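Local coordinates for protein endo-beta-1,2-glucanase (Talaromyces funiculosus, PDB 6IMV) that hydrolyses beta-1,2-glucan chains internally as an endo-acting fungal glycoside hydrolase, here in complex with the disaccharide sophorose, at residues D423-S428 and P494-V499; K32-V37 and V396-W401. All blocks are in the same frame, centred on the assembly; numbering follows the deposited sequence. Where two conformers were deposited one is given.

Contact 1 (D423-S428 and P494-V499)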
loop_
_atom_site.group_PDB
_atom_site.type_symbol
_atom_site.label_atom_id
_atom_site.label_comp_id
_atom_site.label_asym_id
_atom_site.label_seq_id
_atom_site.Cartn_x
_atom_site.Cartn_y
_atom_site.Cartn_z
ATOM N N ASP A 423 20.679 -12.185 -6.009
ATOM C CA ASP A 423 21.648 -13.197 -6.480
ATOM C C ASP A 423 20.971 -14.569 -6.651
ATOM O O ASP A 423 21.619 -15.549 -7.046
ATOM C CB ASP A 423 22.868 -13.272 -5.553
ATOM C CG ASP A 423 22.606 -13.855 -4.171
ATOM O OD1 ASP A 423 21.526 -14.431 -3.947
ATOM O OD2 ASP A 423 23.491 -13.725 -3.321
ATOM N N GLY A 424 19.683 -14.661 -6.311
ATOM C CA GLY A 424 18.868 -15.845 -6.593
ATOM C C GLY A 424 19.163 -17.057 -5.707
ATOM O O GLY A 424 18.738 -18.158 -6.038
ATOM N N THR A 425 19.837 -16.857 -4.566
ATOM C CA THR A 425 20.211 -17.961 -3.668
ATOM C C THR A 425 19.158 -18.178 -2.573
ATOM O O THR A 425 19.278 -19.093 -1.765
ATOM C CB THR A 425 21.569 -17.713 -2.997
ATOM O OG1 THR A 425 21.459 -16.528 -2.206
ATOM C CG2 THR A 425 22.703 -17.582 -3.993
ATOM N N GLY A 426 18.137 -17.322 -2.523
ATOM C CA GLY A 426 17.104 -17.408 -1.509
ATOM C C GLY A 426 15.842 -16.665 -1.916
ATOM O O GLY A 426 15.893 -15.733 -2.711
ATOM N N VAL A 427 14.719 -17.084 -1.331
ATOM C CA VAL A 427 13.409 -16.535 -1.607
ATOM C C VAL A 427 12.641 -16.446 -0.282
ATOM O O VAL A 427 12.838 -17.274 0.615
ATOM C CB VAL A 427 12.689 -17.411 -2.654
ATOM C CG1 VAL A 427 11.196 -17.188 -2.676
ATOM C CG2 VAL A 427 13.261 -17.218 -4.048
ATOM N N SER A 428 11.786 -15.423 -0.160
ATOM C CA SER A 428 10.813 -15.334 0.926
ATOM C C SER A 428 9.564 -16.108 0.509
ATOM O O SER A 428 8.785 -15.623 -0.307
ATOM C CB SER A 428 10.478 -13.901 1.257
ATOM O OG SER A 428 9.638 -13.834 2.400
ATOM N N PRO A 494 19.682 -14.588 -11.233
ATOM C CA PRO A 494 20.444 -15.823 -11.434
ATOM C C PRO A 494 19.687 -17.079 -10.967
ATOM O O PRO A 494 18.968 -17.035 -9.961
ATOM C CB PRO A 494 21.695 -15.601 -10.558
ATOM C CG PRO A 494 21.839 -14.102 -10.477
ATOM C CD PRO A 494 20.412 -13.605 -10.411
ATOM N N ASP A 495 19.831 -18.176 -11.720
ATOM C CA ASP A 495 19.397 -19.502 -11.287
ATOM C C ASP A 495 20.594 -20.216 -10.653
ATOM O O ASP A 495 21.573 -20.499 -11.335
ATOM C CB ASP A 495 18.857 -20.342 -12.447
ATOM C CG ASP A 495 18.441 -21.751 -12.049
ATOM O OD1 ASP A 495 18.461 -22.070 -10.832
ATOM O OD2 ASP A 495 18.083 -22.524 -12.957
ATOM N N THR A 496 20.496 -20.494 -9.350
ATOM C CA THR A 496 21.593 -21.056 -8.576
ATOM C C THR A 496 21.247 -22.460 -8.064
ATOM O O THR A 496 21.957 -22.989 -7.228
ATOM C CB THR A 496 21.932 -20.144 -7.388
ATOM O OG1 THR A 496 20.806 -20.136 -6.506
ATOM C CG2 THR A 496 22.275 -18.738 -7.820
ATOM N N GLY A 497 20.146 -23.042 -8.537
ATOM C CA GLY A 497 19.749 -24.363 -8.080
ATOM C C GLY A 497 18.468 -24.384 -7.251
ATOM O O GLY A 497 17.993 -25.463 -6.884
ATOM N N LEU A 498 17.889 -23.215 -6.948
ATOM C CA LEU A 498 16.537 -23.189 -6.388
ATOM C C LEU A 498 15.585 -23.833 -7.395
ATOM O O LEU A 498 15.739 -23.646 -8.595
ATOM C CB LEU A 498 16.094 -21.748 -6.098
ATOM C CG LEU A 498 16.835 -21.017 -4.984
ATOM C CD1 LEU A 498 16.230 -19.641 -4.763
ATOM C CD2 LEU A 498 16.831 -21.823 -3.693
ATOM N N VAL A 499 14.566 -24.524 -6.883
ATOM C CA VAL A 499 13.601 -25.259 -7.698
ATOM C C VAL A 499 12.221 -24.613 -7.521
ATOM O O VAL A 499 11.798 -24.361 -6.399
ATOM C CB VAL A 499 13.577 -26.753 -7.311
ATOM C CG1 VAL A 499 12.599 -27.546 -8.176
ATOM C CG2 VAL A 499 14.972 -27.376 -7.363
HETATM O O HOH W 1 18.003 -19.903 -8.061
#
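The carbonyl oxygen of Gly424 takes two hydrogen bonds, one from Thr496 and one from a water. Thr496 OG1 donates to Gly424 O over 2.9 Å and comes from above the carbonyl plane, 53° out of it. The first torsion of Thr496 (chi1 65°) turns OG1 to this oxygen while CG2, anti to the carbonyl carbon of its own residue, meets Asp423 O. The water donates a hydrogen bond to Gly424 O at 2.8 Å and accepts from Thr496 N at 2.9 Å, so one water links the two segments a second time, beside the direct bond. Leu498 presses its CD1 branch against the same oxygen, 3.2 Å from Gly424 O, and carries on to Val427 CG2 at 3.9 Å. An alanine in place of Leu498 would probably open a gap beside Gly424 O and leave Val427 CG2 without its apolar partner here. Gly424 CA points a hydrogen almost straight (170°) at Pro494 O, 3.6 Å away; a beta carbon on this residue would collide with that oxygen, and its positive phi also favours glycine. Within 423-428 an Asx turn shapes the loop: Asp423 OD1 receives Thr425 OG1 at 2.7 Å and Thr425 N at 3.0 Å from one face of the carboxylate, while OD2 forms a salt bridge with Arg421. The contact thus fastens the hairpin bend between strands 415-421 and 427-432 to the tail that follows helix 461-475, with Leu498 also resting on Trp66 and Lys408, and Val427 on Thr417 and Thr420 of strand 415-421.

Contact 2 (K32-V37 and V396-W401); sequences KFINDV and VGMAWW
Val37 lies over one face of the Trp401 indole and Phe33 meets the same six-membered ring obliquely. Val37 CG2 sits 4.1 Å from the centroid of that ring, off centre toward its rim, a CH-pi contact in which the two side chains reach toward each other tip to tip. The Phe33 and Trp401 planes stand at 76°, and Phe33 CE2 comes within 3.7 Å of Trp401 CE3, which lies at the edge of the phenyl ring near its plane. Phe33 leaves helix 30-41 with its CB directed at helix 394-405 and CG anti to the backbone N (chi1 -174°). Its ring edge also receives sulfur: Met398 SD is 5.2 Å from the ring centroid, almost in the ring plane, a Met-aromatic contact. Met398 CB touches Phe33 CD2 at 3.8 Å, and farther along the same side chain CG packs on Ile34 CG1 at 3.5 Å, the two side chains crossing at about a right angle. The bend at chi2 puts SD against Phe33, Ile34 and Val37. The axes of segments 32-37 and 396-401 approach to 10.8 Å, their directions 52° apart. Tyr21 and Phe17 add edge-to-face partners to Phe33, while Ile443 of helix 433-443 touches Ile34, Val37 and Met398. All five touching residues are buried and no hydrogen bond crosses the interface, so its stability probably comes from dispersion, ring and sulfur contacts and from the exclusion of water.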
loop_
_atom_site.group_PDB
_atom_site.type_symbol
_atom_site.label_atom_id
_atom_site.label_comp_id
_atom_site.label_asym_id
_atom_site.label_seq_id
_atom_site.Cartn_x
_atom_site.Cartn_y
_atom_site.Cartn_z
ATOM N N LYS A 32 -2.714 -7.814 -21.989
ATOM C CA LYS A 32 -2.832 -9.248 -22.039
ATOM C C LYS A 32 -2.079 -9.859 -20.852
ATOM O O LYS A 32 -2.581 -10.767 -20.181
ATOM C CB LYS A 32 -2.309 -9.830 -23.356
ATOM C CG LYS A 32 -2.433 -11.345 -23.411
ATOM C CD LYS A 32 -2.006 -12.000 -24.701
ATOM C CE LYS A 32 -1.897 -13.496 -24.507
ATOM N NZ LYS A 32 -1.457 -14.171 -25.747
ATOM N N PHE A 33 -0.859 -9.373 -20.620
ATOM C CA PHE A 33 -0.031 -9.858 -19.516
ATOM C C PHE A 33 -0.726 -9.553 -18.182
ATOM O O PHE A 33 -0.822 -10.407 -17.326
ATOM C CB PHE A 33 1.367 -9.238 -19.574
ATOM C CG PHE A 33 2.324 -9.798 -18.549
ATOM C CD1 PHE A 33 2.959 -11.013 -18.755
ATOM C CD2 PHE A 33 2.576 -9.114 -17.372
ATOM C CE1 PHE A 33 3.833 -11.527 -17.810
ATOM C CE2 PHE A 33 3.442 -9.633 -16.419
ATOM C CZ PHE A 33 4.066 -10.842 -16.635
ATOM N N ILE A 34 -1.243 -8.329 -18.046
ATOM C CA ILE A 34 -1.880 -7.893 -16.796
ATOM C C ILE A 34 -3.106 -8.769 -16.493
ATOM O O ILE A 34 -3.399 -9.053 -15.333
ATOM C CB ILE A 34 -2.214 -6.393 -16.871
ATOM C CG1 ILE A 34 -0.955 -5.555 -16.649
ATOM C CG2 ILE A 34 -3.326 -6.021 -15.908
ATOM C CD1 ILE A 34 -1.089 -4.108 -17.045
ATOM N N ASN A 35 -3.809 -9.196 -17.548
ATOM C CA ASN A 35 -4.972 -10.069 -17.421
ATOM C C ASN A 35 -4.571 -11.393 -16.755
ATOM O O ASN A 35 -5.329 -11.954 -15.948
ATOM C CB ASN A 35 -5.603 -10.283 -18.798
ATOM C CG ASN A 35 -6.909 -11.031 -18.760
ATOM O OD1 ASN A 35 -7.859 -10.572 -18.134
ATOM N ND2 ASN A 35 -6.958 -12.154 -19.450
ATOM N N ASP A 36 -3.382 -11.902 -17.098
ATOM C CA ASP A 36 -2.860 -13.126 -16.488
ATOM C C ASP A 36 -2.473 -12.858 -15.027
ATOM O O ASP A 36 -2.782 -13.668 -14.148
ATOM C CB ASP A 36 -1.696 -13.695 -17.298
ATOM C CG ASP A 36 -2.157 -14.340 -18.597
ATOM O OD1 ASP A 36 -3.377 -14.513 -18.756
ATOM O OD2 ASP A 36 -1.303 -14.657 -19.434
ATOM N N VAL A 37 -1.819 -11.715 -14.795
ATOM C CA VAL A 37 -1.369 -11.304 -13.469
ATOM C C VAL A 37 -2.559 -11.272 -12.499
ATOM O O VAL A 37 -2.498 -11.864 -11.417
ATOM C CB VAL A 37 -0.643 -9.949 -13.506
ATOM C CG1 VAL A 37 -0.440 -9.389 -12.101
ATOM C CG2 VAL A 37 0.675 -10.046 -14.246
ATOM N N VAL A 396 6.217 -0.984 -18.754
ATOM C CA VAL A 396 7.514 -0.963 -18.104
ATOM C C VAL A 396 7.371 -1.595 -16.710
ATOM O O VAL A 396 8.158 -2.469 -16.355
ATOM C CB VAL A 396 8.109 0.459 -18.056
ATOM C CG1 VAL A 396 9.331 0.521 -17.163
ATOM C CG2 VAL A 396 8.450 0.975 -19.447
ATOM N N GLY A 397 6.343 -1.171 -15.962
ATOM C CA GLY A 397 6.014 -1.751 -14.660
ATOM C C GLY A 397 5.982 -3.270 -14.704
ATOM O O GLY A 397 6.647 -3.957 -13.917
ATOM N N MET A 398 5.217 -3.798 -15.659
ATOM C CA MET A 398 5.000 -5.241 -15.791
ATOM C C MET A 398 6.250 -5.954 -16.328
ATOM O O MET A 398 6.452 -7.127 -16.021
ATOM C CB MET A 398 3.804 -5.529 -16.696
ATOM C CG MET A 398 2.476 -5.267 -16.018
ATOM S SD MET A 398 2.273 -6.277 -14.533
ATOM C CE MET A 398 2.623 -5.047 -13.279
ATOM N N ALA A 399 7.086 -5.258 -17.108
ATOM C CA ALA A 399 8.363 -5.832 -17.552
ATOM C C ALA A 399 9.252 -6.107 -16.327
ATOM O O ALA A 399 9.855 -7.192 -16.218
ATOM C CB ALA A 399 9.055 -4.930 -18.547
ATOM N N TRP A 400 9.314 -5.139 -15.408
ATOM C CA TRP A 400 10.106 -5.283 -14.193
ATOM C C TRP A 400 9.521 -6.379 -13.300
ATOM O O TRP A 400 10.254 -7.211 -12.759
ATOM C CB TRP A 400 10.226 -3.946 -13.463
ATOM C CG TRP A 400 11.265 -3.065 -14.074
ATOM C CD1 TRP A 400 11.066 -2.044 -14.958
ATOM C CD2 TRP A 400 12.683 -3.133 -13.855
ATOM N NE1 TRP A 400 12.259 -1.486 -15.309
ATOM C CE2 TRP A 400 13.268 -2.130 -14.651
ATOM C CE3 TRP A 400 13.513 -3.955 -13.090
ATOM C CZ2 TRP A 400 14.642 -1.910 -14.674
ATOM C CZ3 TRP A 400 14.874 -3.746 -13.120
ATOM C CH2 TRP A 400 15.428 -2.736 -13.901
ATOM N N TRP A 401 8.188 -6.383 -13.175
ATOM C CA TRP A 401 7.446 -7.399 -12.446
ATOM C C TRP A 401 7.793 -8.799 -12.984
ATOM O O TRP A 401 8.136 -9.700 -12.218
ATOM C CB TRP A 401 5.943 -7.112 -12.541
ATOM C CG TRP A 401 5.088 -7.927 -11.622
ATOM C CD1 TRP A 401 4.613 -7.556 -10.396
ATOM C CD2 TRP A 401 4.553 -9.241 -11.877
ATOM N NE1 TRP A 401 3.817 -8.543 -9.880
ATOM C CE2 TRP A 401 3.772 -9.593 -10.758
ATOM C CE3 TRP A 401 4.668 -10.158 -12.929
ATOM C CZ2 TRP A 401 3.120 -10.822 -10.664
ATOM C CZ3 TRP A 401 4.012 -11.366 -12.839
ATOM C CH2 TRP A 401 3.250 -11.693 -11.722
#

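Contact 1 and contact 2 lie with centres about 22 Å apart and nearest atoms about 12 Å apart, in series along the chain. Contact 1 is peripheral, its centre about 27 Å from the centre of the chain; that of contact 2 is deeper, at about 18 Å. What joins them runs through the glucose pocket: strand 427-432, which starts in contact 1, ends at Thr432, and helix 433-443 then carries Asp434, also of the pocket, before its Ile443 packs on the helices of contact 2. Disulfides add a further tie: Cys15-Cys504 binds the tail beyond 494-499 to the chain leading into helix 30-41, and Cys333-Cys487 bonds helix 318-337 to the chain just before that tail.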